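Local atomic coordinates of diguanylate cyclase DosC (Escherichia coli, PDB entry 4ZVA), a protein that catalyses the formation of cyclic di-GMP as a diguanylate cyclase, under the control of oxygen sensed by its haem-binding globin domain. Residues A30-L33 and S34-Y38; L60-A63 and M64-I68. All blocks are in the same frame, centred on the assembly; numbering follows the deposited sequence.

Contact 1: residues A30-L33 and S34-Y38; sequences AHYL and SIEFY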
ATOM      1  N   ALA A  30      -2.118  18.262   5.204  1.00 29.77           N
ATOM      2  CA  ALA A  30      -1.890  18.128   3.762  1.00 32.35           C
ATOM      3  C   ALA A  30      -0.703  18.960   3.296  1.00 34.76           C
ATOM      4  O   ALA A  30       0.065  18.529   2.436  1.00 29.99           O
ATOM      5  CB  ALA A  30      -3.134  18.528   2.981  1.00 32.62           C
ATOM      6  N   HIS A  31      -0.550  20.148   3.874  1.00 35.30           N
ATOM      7  CA  HIS A  31       0.544  21.038   3.507  1.00 34.36           C
ATOM      8  C   HIS A  31       1.895  20.408   3.835  1.00 35.24           C
ATOM      9  O   HIS A  31       2.770  20.321   2.972  1.00 34.18           O
ATOM     10  CB  HIS A  31       0.399  22.386   4.219  1.00 37.66           C
ATOM     11  CG  HIS A  31       1.412  23.405   3.798  1.00 40.47           C
ATOM     12  ND1 HIS A  31       1.528  23.848   2.496  1.00 41.45           N
ATOM     13  CD2 HIS A  31       2.352  24.074   4.506  1.00 42.90           C
ATOM     14  CE1 HIS A  31       2.498  24.741   2.422  1.00 38.82           C
ATOM     15  NE2 HIS A  31       3.015  24.897   3.629  1.00 42.33           N
ATOM     16  N   TYR A  32       2.053  19.956   5.076  1.00 31.81           N
ATOM     17  CA  TYR A  32       3.269  19.268   5.488  1.00 33.93           C
ATOM     18  C   TYR A  32       3.536  18.050   4.613  1.00 31.52           C
ATOM     19  O   TYR A  32       4.664  17.824   4.174  1.00 31.77           O
ATOM     20  CB  TYR A  32       3.182  18.829   6.955  1.00 37.60           C
ATOM     21  CG  TYR A  32       4.133  17.693   7.286  1.00 36.53           C
ATOM     22  CD1 TYR A  32       5.479  17.936   7.522  1.00 42.65           C
ATOM     23  CD2 TYR A  32       3.686  16.376   7.339  1.00 40.22           C
ATOM     24  CE1 TYR A  32       6.353  16.905   7.811  1.00 42.43           C
ATOM     25  CE2 TYR A  32       4.555  15.339   7.625  1.00 38.97           C
ATOM     26  CZ  TYR A  32       5.887  15.610   7.862  1.00 44.13           C
ATOM     27  OH  TYR A  32       6.755  14.581   8.150  1.00 42.03           O
ATOM     28  N   LEU A  33       2.488  17.270   4.367  1.00 32.62           N
ATOM     29  CA  LEU A  33       2.613  16.026   3.618  1.00 33.46           C
ATOM     30  C   LEU A  33       3.093  16.261   2.191  1.00 39.04           C
ATOM     31  O   LEU A  33       3.986  15.565   1.716  1.00 36.70           O
ATOM     32  CB  LEU A  33       1.276  15.279   3.606  1.00 26.69           C
ATOM     33  CG  LEU A  33       0.825  14.656   4.928  1.00 34.08           C
ATOM     34  CD1 LEU A  33      -0.587  14.117   4.810  1.00 34.13           C
ATOM     35  CD2 LEU A  33       1.782  13.551   5.356  1.00 34.74           C
ATOM     36  N   SER A  34       2.523  17.256   1.519  1.00 37.73           N
ATOM     37  CA  SER A  34       2.895  17.543   0.137  1.00 34.08           C
ATOM     38  C   SER A  34       4.345  18.005   0.023  1.00 36.22           C
ATOM     39  O   SER A  34       5.046  17.653  -0.926  1.00 40.43           O
ATOM     40  CB  SER A  34       1.959  18.599  -0.463  1.00 42.04           C
ATOM     41  OG  SER A  34       2.108  19.849   0.188  1.00 46.02           O
ATOM     42  N   ILE A  35       4.794  18.784   1.003  1.00 35.59           N
ATOM     43  CA  ILE A  35       6.160  19.295   1.013  1.00 40.13           C
ATOM     44  C   ILE A  35       7.178  18.189   1.282  1.00 40.67           C
ATOM     45  O   ILE A  35       8.177  18.066   0.573  1.00 38.75           O
ATOM     46  CB  ILE A  35       6.322  20.405   2.065  1.00 42.04           C
ATOM     47  CG1 ILE A  35       5.448  21.607   1.701  1.00 41.46           C
ATOM     48  CG2 ILE A  35       7.782  20.818   2.196  1.00 44.09           C
ATOM     49  CD1 ILE A  35       5.340  22.629   2.803  1.00 45.53           C
ATOM     50  N   GLU A  36       6.915  17.382   2.306  1.00 40.11           N
ATOM     51  CA  GLU A  36       7.802  16.280   2.666  1.00 41.46           C
ATOM     52  C   GLU A  36       7.818  15.209   1.574  1.00 39.91           C
ATOM     53  O   GLU A  36       8.856  14.610   1.298  1.00 46.60           O
ATOM     54  CB  GLU A  36       7.386  15.678   4.012  1.00 40.86           C
ATOM     55  CG  GLU A  36       8.285  14.553   4.515  1.00 45.99           C
ATOM     56  CD  GLU A  36       9.670  15.027   4.939  1.00 46.71           C
ATOM     57  OE1 GLU A  36       9.951  16.242   4.871  1.00 52.25           O
ATOM     58  OE2 GLU A  36      10.484  14.172   5.350  1.00 53.21           O
ATOM     59  N   PHE A  37       6.658  14.971   0.970  1.00 33.82           N
ATOM     60  CA  PHE A  37       6.541  14.075  -0.177  1.00 32.70           C
ATOM     61  C   PHE A  37       7.498  14.489  -1.287  1.00 42.74           C
ATOM     62  O   PHE A  37       8.274  13.676  -1.790  1.00 41.04           O
ATOM     63  CB  PHE A  37       5.099  14.069  -0.697  1.00 36.49           C
ATOM     64  CG  PHE A  37       4.926  13.399  -2.034  1.00 46.61           C
ATOM     65  CD1 PHE A  37       4.729  12.030  -2.120  1.00 43.18           C
ATOM     66  CD2 PHE A  37       4.935  14.146  -3.203  1.00 43.46           C
ATOM     67  CE1 PHE A  37       4.558  11.417  -3.348  1.00 41.38           C
ATOM     68  CE2 PHE A  37       4.769  13.538  -4.432  1.00 47.40           C
ATOM     69  CZ  PHE A  37       4.579  12.170  -4.505  1.00 42.18           C
ATOM     70  N   TYR A  38       7.441  15.766  -1.650  1.00 38.87           N
ATOM     71  CA  TYR A  38       8.270  16.310  -2.718  1.00 41.76           C
ATOM     72  C   TYR A  38       9.754  16.173  -2.398  1.00 41.18           C
ATOM     73  O   TYR A  38      10.552  15.827  -3.266  1.00 44.74           O
ATOM     74  CB  TYR A  38       7.921  17.780  -2.973  1.00 37.07           C
ATOM     75  CG  TYR A  38       8.595  18.360  -4.197  1.00 43.75           C
ATOM     76  CD1 TYR A  38       8.041  18.201  -5.460  1.00 46.22           C
ATOM     77  CD2 TYR A  38       9.790  19.061  -4.090  1.00 48.42           C
ATOM     78  CE1 TYR A  38       8.655  18.727  -6.583  1.00 48.74           C
ATOM     79  CE2 TYR A  38      10.413  19.588  -5.207  1.00 54.27           C
ATOM     80  CZ  TYR A  38       9.841  19.417  -6.451  1.00 57.33           C
ATOM     81  OH  TYR A  38      10.457  19.941  -7.564  1.00 66.67           O
TER
HETATM   82  O   HOH W   1       1.991  22.581  -0.279  1.00 46.97           O

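Contact 2: residues L60-A63 and M64-I68; sequences LKSA and MERWI. With HEM (protoporphyrin IX containing Fe), chain C.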
ATOM      1  N   LEU A  60       2.732  21.036  -8.301  1.00 47.29           N
ATOM      2  CA  LEU A  60       2.615  19.661  -7.820  1.00 51.45           C
ATOM      3  C   LEU A  60       2.290  19.621  -6.331  1.00 40.17           C
ATOM      4  O   LEU A  60       1.463  18.824  -5.892  1.00 46.83           O
ATOM      5  CB  LEU A  60       3.904  18.879  -8.091  1.00 47.10           C
ATOM      6  CG  LEU A  60       3.945  17.433  -7.585  1.00 50.14           C
ATOM      7  CD1 LEU A  60       2.806  16.607  -8.170  1.00 48.45           C
ATOM      8  CD2 LEU A  60       5.291  16.792  -7.888  1.00 52.59           C
ATOM      9  N   LYS A  61       2.946  20.484  -5.559  1.00 44.21           N
ATOM     10  CA  LYS A  61       2.705  20.554  -4.123  1.00 39.94           C
ATOM     11  C   LYS A  61       1.261  20.953  -3.848  1.00 42.64           C
ATOM     12  O   LYS A  61       0.601  20.375  -2.986  1.00 36.72           O
ATOM     13  CB  LYS A  61       3.667  21.543  -3.463  1.00 38.44           C
ATOM     14  CG  LYS A  61       5.100  21.047  -3.374  1.00 38.37           C
ATOM     15  CD  LYS A  61       5.991  22.053  -2.668  1.00 45.41           C
ATOM     16  CE  LYS A  61       7.409  21.527  -2.524  1.00 44.87           C
ATOM     17  NZ  LYS A  61       8.295  22.499  -1.827  1.00 43.17           N
ATOM     18  N   SER A  62       0.774  21.937  -4.597  1.00 46.48           N
ATOM     19  CA  SER A  62      -0.609  22.384  -4.475  1.00 41.10           C
ATOM     20  C   SER A  62      -1.582  21.294  -4.914  1.00 35.23           C
ATOM     21  O   SER A  62      -2.642  21.113  -4.312  1.00 38.61           O
ATOM     22  CB  SER A  62      -0.834  23.653  -5.302  1.00 46.97           C
ATOM     23  OG  SER A  62      -2.202  24.021  -5.304  1.00 56.15           O
ATOM     24  N   ALA A  63      -1.217  20.566  -5.963  1.00 42.89           N
ATOM     25  CA  ALA A  63      -2.045  19.475  -6.464  1.00 38.31           C
ATOM     26  C   ALA A  63      -2.103  18.325  -5.461  1.00 36.75           C
ATOM     27  O   ALA A  63      -3.149  17.697  -5.284  1.00 36.32           O
ATOM     28  CB  ALA A  63      -1.522  18.986  -7.804  1.00 47.94           C
ATOM     29  N   MET A  64      -0.978  18.048  -4.812  1.00 41.54           N
ATOM     30  CA  MET A  64      -0.906  16.966  -3.830  1.00 40.26           C
ATOM     31  C   MET A  64      -1.779  17.243  -2.607  1.00 39.71           C
ATOM     32  O   MET A  64      -2.431  16.337  -2.094  1.00 32.36           O
ATOM     33  CB  MET A  64       0.540  16.726  -3.393  1.00 41.33           C
ATOM     34  CG  MET A  64       1.363  15.889  -4.362  1.00 51.76           C
ATOM     35  SD  MET A  64       0.752  14.197  -4.540  1.00 52.19           S
ATOM     36  CE  MET A  64       0.616  13.689  -2.829  1.00 38.01           C
ATOM     37  N   GLU A  65      -1.783  18.490  -2.139  1.00 34.55           N
ATOM     38  CA  GLU A  65      -2.624  18.871  -1.007  1.00 35.38           C
ATOM     39  C   GLU A  65      -4.087  18.583  -1.289  1.00 32.62           C
ATOM     40  O   GLU A  65      -4.794  18.015  -0.459  1.00 34.25           O
ATOM     41  CB  GLU A  65      -2.467  20.357  -0.683  1.00 37.52           C
ATOM     42  CG  GLU A  65      -1.288  20.704   0.188  1.00 42.31           C
ATOM     43  CD  GLU A  65      -1.419  22.093   0.784  1.00 44.32           C
ATOM     44  OE1 GLU A  65      -2.504  22.412   1.320  1.00 44.97           O
ATOM     45  OE2 GLU A  65      -0.443  22.863   0.711  1.00 43.48           O
ATOM     46  N   ARG A  66      -4.532  18.992  -2.471  1.00 38.82           N
ATOM     47  CA  ARG A  66      -5.906  18.773  -2.895  1.00 42.35           C
ATOM     48  C   ARG A  66      -6.195  17.281  -3.019  1.00 34.58           C
ATOM     49  O   ARG A  66      -7.255  16.810  -2.609  1.00 38.55           O
ATOM     50  CB  ARG A  66      -6.168  19.487  -4.220  1.00 45.52           C
ATOM     51  CG  ARG A  66      -7.604  19.410  -4.708  1.00 46.29           C
ATOM     52  CD  ARG A  66      -7.742  20.044  -6.086  1.00 55.78           C
ATOM     53  NE  ARG A  66      -6.854  21.195  -6.243  1.00 61.82           N
ATOM     54  CZ  ARG A  66      -5.830  21.241  -7.091  1.00 56.82           C
ATOM     55  NH1 ARG A  66      -5.568  20.205  -7.877  1.00 55.53           N
ATOM     56  NH2 ARG A  66      -5.074  22.329  -7.160  1.00 61.92           N
ATOM     57  N   TRP A  67      -5.243  16.541  -3.578  1.00 38.65           N
ATOM     58  CA  TRP A  67      -5.408  15.104  -3.769  1.00 38.40           C
ATOM     59  C   TRP A  67      -5.583  14.388  -2.435  1.00 34.19           C
ATOM     60  O   TRP A  67      -6.508  13.593  -2.261  1.00 36.80           O
ATOM     61  CB  TRP A  67      -4.209  14.517  -4.520  1.00 39.67           C
ATOM     62  CG  TRP A  67      -4.414  13.092  -4.955  1.00 38.53           C
ATOM     63  CD1 TRP A  67      -4.829  12.662  -6.181  1.00 40.04           C
ATOM     64  CD2 TRP A  67      -4.215  11.910  -4.164  1.00 44.53           C
ATOM     65  NE1 TRP A  67      -4.901  11.290  -6.205  1.00 41.77           N
ATOM     66  CE2 TRP A  67      -4.530  10.804  -4.980  1.00 43.87           C
ATOM     67  CE3 TRP A  67      -3.799  11.681  -2.847  1.00 39.75           C
ATOM     68  CZ2 TRP A  67      -4.442   9.488  -4.523  1.00 45.17           C
ATOM     69  CZ3 TRP A  67      -3.715  10.373  -2.394  1.00 40.57           C
ATOM     70  CH2 TRP A  67      -4.036   9.294  -3.230  1.00 44.46           C
ATOM     71  N   ILE A  68      -4.685  14.676  -1.498  1.00 38.45           N
ATOM     72  CA  ILE A  68      -4.703  14.046  -0.182  1.00 31.63           C
ATOM     73  C   ILE A  68      -6.023  14.293   0.536  1.00 32.84           C
ATOM     74  O   ILE A  68      -6.624  13.367   1.080  1.00 31.45           O
ATOM     75  CB  ILE A  68      -3.537  14.548   0.688  1.00 31.89           C
ATOM     76  CG1 ILE A  68      -2.208  14.055   0.112  1.00 33.50           C
ATOM     77  CG2 ILE A  68      -3.697  14.077   2.124  1.00 36.22           C
ATOM     78  CD1 ILE A  68      -0.994  14.716   0.714  1.00 37.59           C
TER
HETATM   79  CHA HEM C 201       1.033  15.891 -11.644  1.00 50.82           C
HETATM   80  CHB HEM C 201       5.425  13.957 -10.945  1.00 53.22           C
HETATM   81  CHC HEM C 201       3.425  10.690  -7.992  1.00 45.73           C
HETATM   82  CHD HEM C 201      -0.664  13.279  -7.866  1.00 52.31           C
HETATM   83  C1A HEM C 201       2.396  15.690 -11.697  1.00 51.08           C
HETATM   84  C2A HEM C 201       3.376  16.503 -12.396  1.00 52.94           C
HETATM   85  C3A HEM C 201       4.579  15.962 -12.195  1.00 47.65           C
HETATM   86  C4A HEM C 201       4.416  14.788 -11.370  1.00 48.49           C
HETATM   87  CMA HEM C 201       5.922  16.487 -12.744  1.00 53.16           C
HETATM   88  CAA HEM C 201       3.105  17.780 -13.222  1.00 53.84           C
HETATM   89  CBA HEM C 201       2.453  18.838 -12.338  1.00 55.05           C
HETATM   90  CGA HEM C 201       2.463  20.168 -13.039  1.00 59.55           C
HETATM   91  O1A HEM C 201       3.386  20.408 -13.859  1.00 55.39           O
HETATM   92  O2A HEM C 201       1.551  20.988 -12.763  1.00 60.24           O
HETATM   93  C1B HEM C 201       5.275  12.915 -10.062  1.00 50.16           C
HETATM   94  C2B HEM C 201       6.344  12.106  -9.514  1.00 49.91           C
HETATM   95  C3B HEM C 201       5.787  11.195  -8.694  1.00 46.82           C
HETATM   96  C4B HEM C 201       4.355  11.412  -8.705  1.00 44.99           C
HETATM   97  CMB HEM C 201       7.836  12.318  -9.868  1.00 48.46           C
HETATM   98  CAB HEM C 201       6.440  10.078  -7.838  1.00 50.61           C
HETATM   99  CBB HEM C 201       7.755   9.873  -7.729  1.00 54.45           C
HETATM  100  C1C HEM C 201       2.179  11.145  -7.626  1.00 44.97           C
HETATM  101  C2C HEM C 201       1.352  10.616  -6.560  1.00 46.69           C
HETATM  102  C3C HEM C 201       0.212  11.334  -6.527  1.00 43.63           C
HETATM  103  C4C HEM C 201       0.298  12.337  -7.571  1.00 46.19           C
HETATM  104  CMC HEM C 201       1.781   9.429  -5.666  1.00 39.78           C
HETATM  105  CAC HEM C 201      -1.018  11.210  -5.593  1.00 41.83           C
HETATM  106  CBC HEM C 201      -1.108  10.358  -4.566  1.00 52.00           C
HETATM  107  C1D HEM C 201      -0.606  14.224  -8.870  1.00 49.03           C
HETATM  108  C2D HEM C 201      -1.653  15.174  -9.179  1.00 46.40           C
HETATM  109  C3D HEM C 201      -1.121  15.997 -10.362  1.00 52.07           C
HETATM  110  C4D HEM C 201       0.188  15.453 -10.648  1.00 48.69           C
HETATM  111  CMD HEM C 201      -3.007  15.320  -8.448  1.00 43.78           C
HETATM  112  CAD HEM C 201      -1.819  17.154 -11.114  1.00 52.98           C
HETATM  113  CBD HEM C 201      -3.112  16.648 -11.747  1.00 54.03           C
HETATM  114  CGD HEM C 201      -3.592  17.617 -12.796  1.00 53.58           C
HETATM  115  O1D HEM C 201      -4.763  17.490 -13.236  1.00 57.46           O
HETATM  116  O2D HEM C 201      -2.806  18.515 -13.194  1.00 55.34           O
HETATM  117  NA  HEM C 201       3.070  14.649 -11.086  1.00 47.12           N
HETATM  118  NB  HEM C 201       4.075  12.467  -9.550  1.00 45.74           N
HETATM  119  NC  HEM C 201       1.506  12.192  -8.220  1.00 45.28           N
HETATM  120  ND  HEM C 201       0.451  14.418  -9.755  1.00 49.06           N
HETATM  121 FE   HEM C 201       2.188  13.269  -9.827  1.00 47.61          FE
HETATM  122  O   HOH W   2      -5.415  17.252  -6.938  1.00 48.22           O

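Contact 1: residues A30-L33 and S34-Y38
The imidazole of H31 and the side chain of I35, one turn apart on helix 16-43, run at a slant to each other, and the methyl CD1 of I35 ends over one face of the ring. I35 CD1 lies 3.6 Å from the centroid of the H31 ring, 21° off the normal, and leans toward the NE2 rim: a CH-pi contact that uses the flat face of an aromatic whose ND1 is engaged elsewhere. ND1 hydrogen-bonds to E65 on helix 54-72, and a water that donates to S34 OG accepts a weak bond from ND1, bridging the two side chains.

S34 turns its hydroxyl back along the helix. A chi1 of 65° tucks S34 OG within reach of H31 O, to which it donates over 2.9 Å. That carbonyl also accepts from I35 N, and both donors arrive from the same face of its plane. A small serine thus satisfies its own polar group while packing against M64 and E65.

Farther round, Y32 and E36 run side by side in the same direction, ring and carboxylate planes only 8° apart. CB of E36 sits over one ring face, and the Y32 OH lies 3.9 Å from E36 CG; the carboxylate itself pairs with R39.

These are i to i+4 pairings, with a serine-to-carbonyl bond at i-3, characteristic of an amphipathic helix in the all-helical globin fold.

Contact 2: residues L60-A63 and M64-I68
L60 swings CG anti to its backbone nitrogen (chi1 178°) and then bends at chi2, which sends CD1 over the porphyrin. M64, bent at chi2 (-64°), lays SD against the same macrocycle, and a further bend at chi3 turns its methyl CE toward the vinyl group CAC-CBC. The two side chains meet where L60 CD1 lies 4.1 Å from M64 CG, an apolar i to i+4 contact beside the haem. From there CD1 of L60 comes within 3.5 Å of the haem nitrogen NA, and SD of M64 rests 3.5 Å from the pyrrole carbon C3C. Leucine gives a compact branched end for this surface; methionine, flexible and polarisable, can curl to follow it.

To the side of this pair, over the start of a propionate arm, A63 places its CB 3.8 Å from haem CAD, and a bare methyl suits such a near approach. One turn on, W67 uses a broad face. The vinyl carbon CBC sits 3.1 Å above the indole plane, offset toward the rim, and W67 CH2 is 3.4 Å from it. The ring nitrogen is held by Q86, which would limit rotation of the indole.

On the exposed flank beside A63, R66 bends at chi3 and brings one guanidinium face over S62 O. Arginine is long enough to bend back along this surface and share a water, which donates to A63 O over 2.8 Å and accepts weakly from R66 NH1. On another flank, facing helix 16-43, K61 touches Y38 and forms a salt bridge with E57.

Residues at i, i+3, i+4 and i+7 thus give helix 54-72 an apolar stripe against the porphyrin, forming part of the haem pocket of this protoglobin-family sensor domain.

From the N terminus, the chain first passes contact 1 on helix 16-43, then runs through helix 45-48 to reach contact 2 on helix 54-72. Each contact joins consecutive turns of one helix, so neither closes a long loop, and the two follow in series without nesting or crossing. Their centres are about 8 Å apart and the helices touch directly: A30 O lies 3.4 Å from E65 CG, and S34 CB packs 3.4 Å from K61 O. Residues 60-68 meet helix 16-43 on one flank and the haem on another, while F37 of contact 1 reaches the haem directly. Helix 100-119 packs against both contacts.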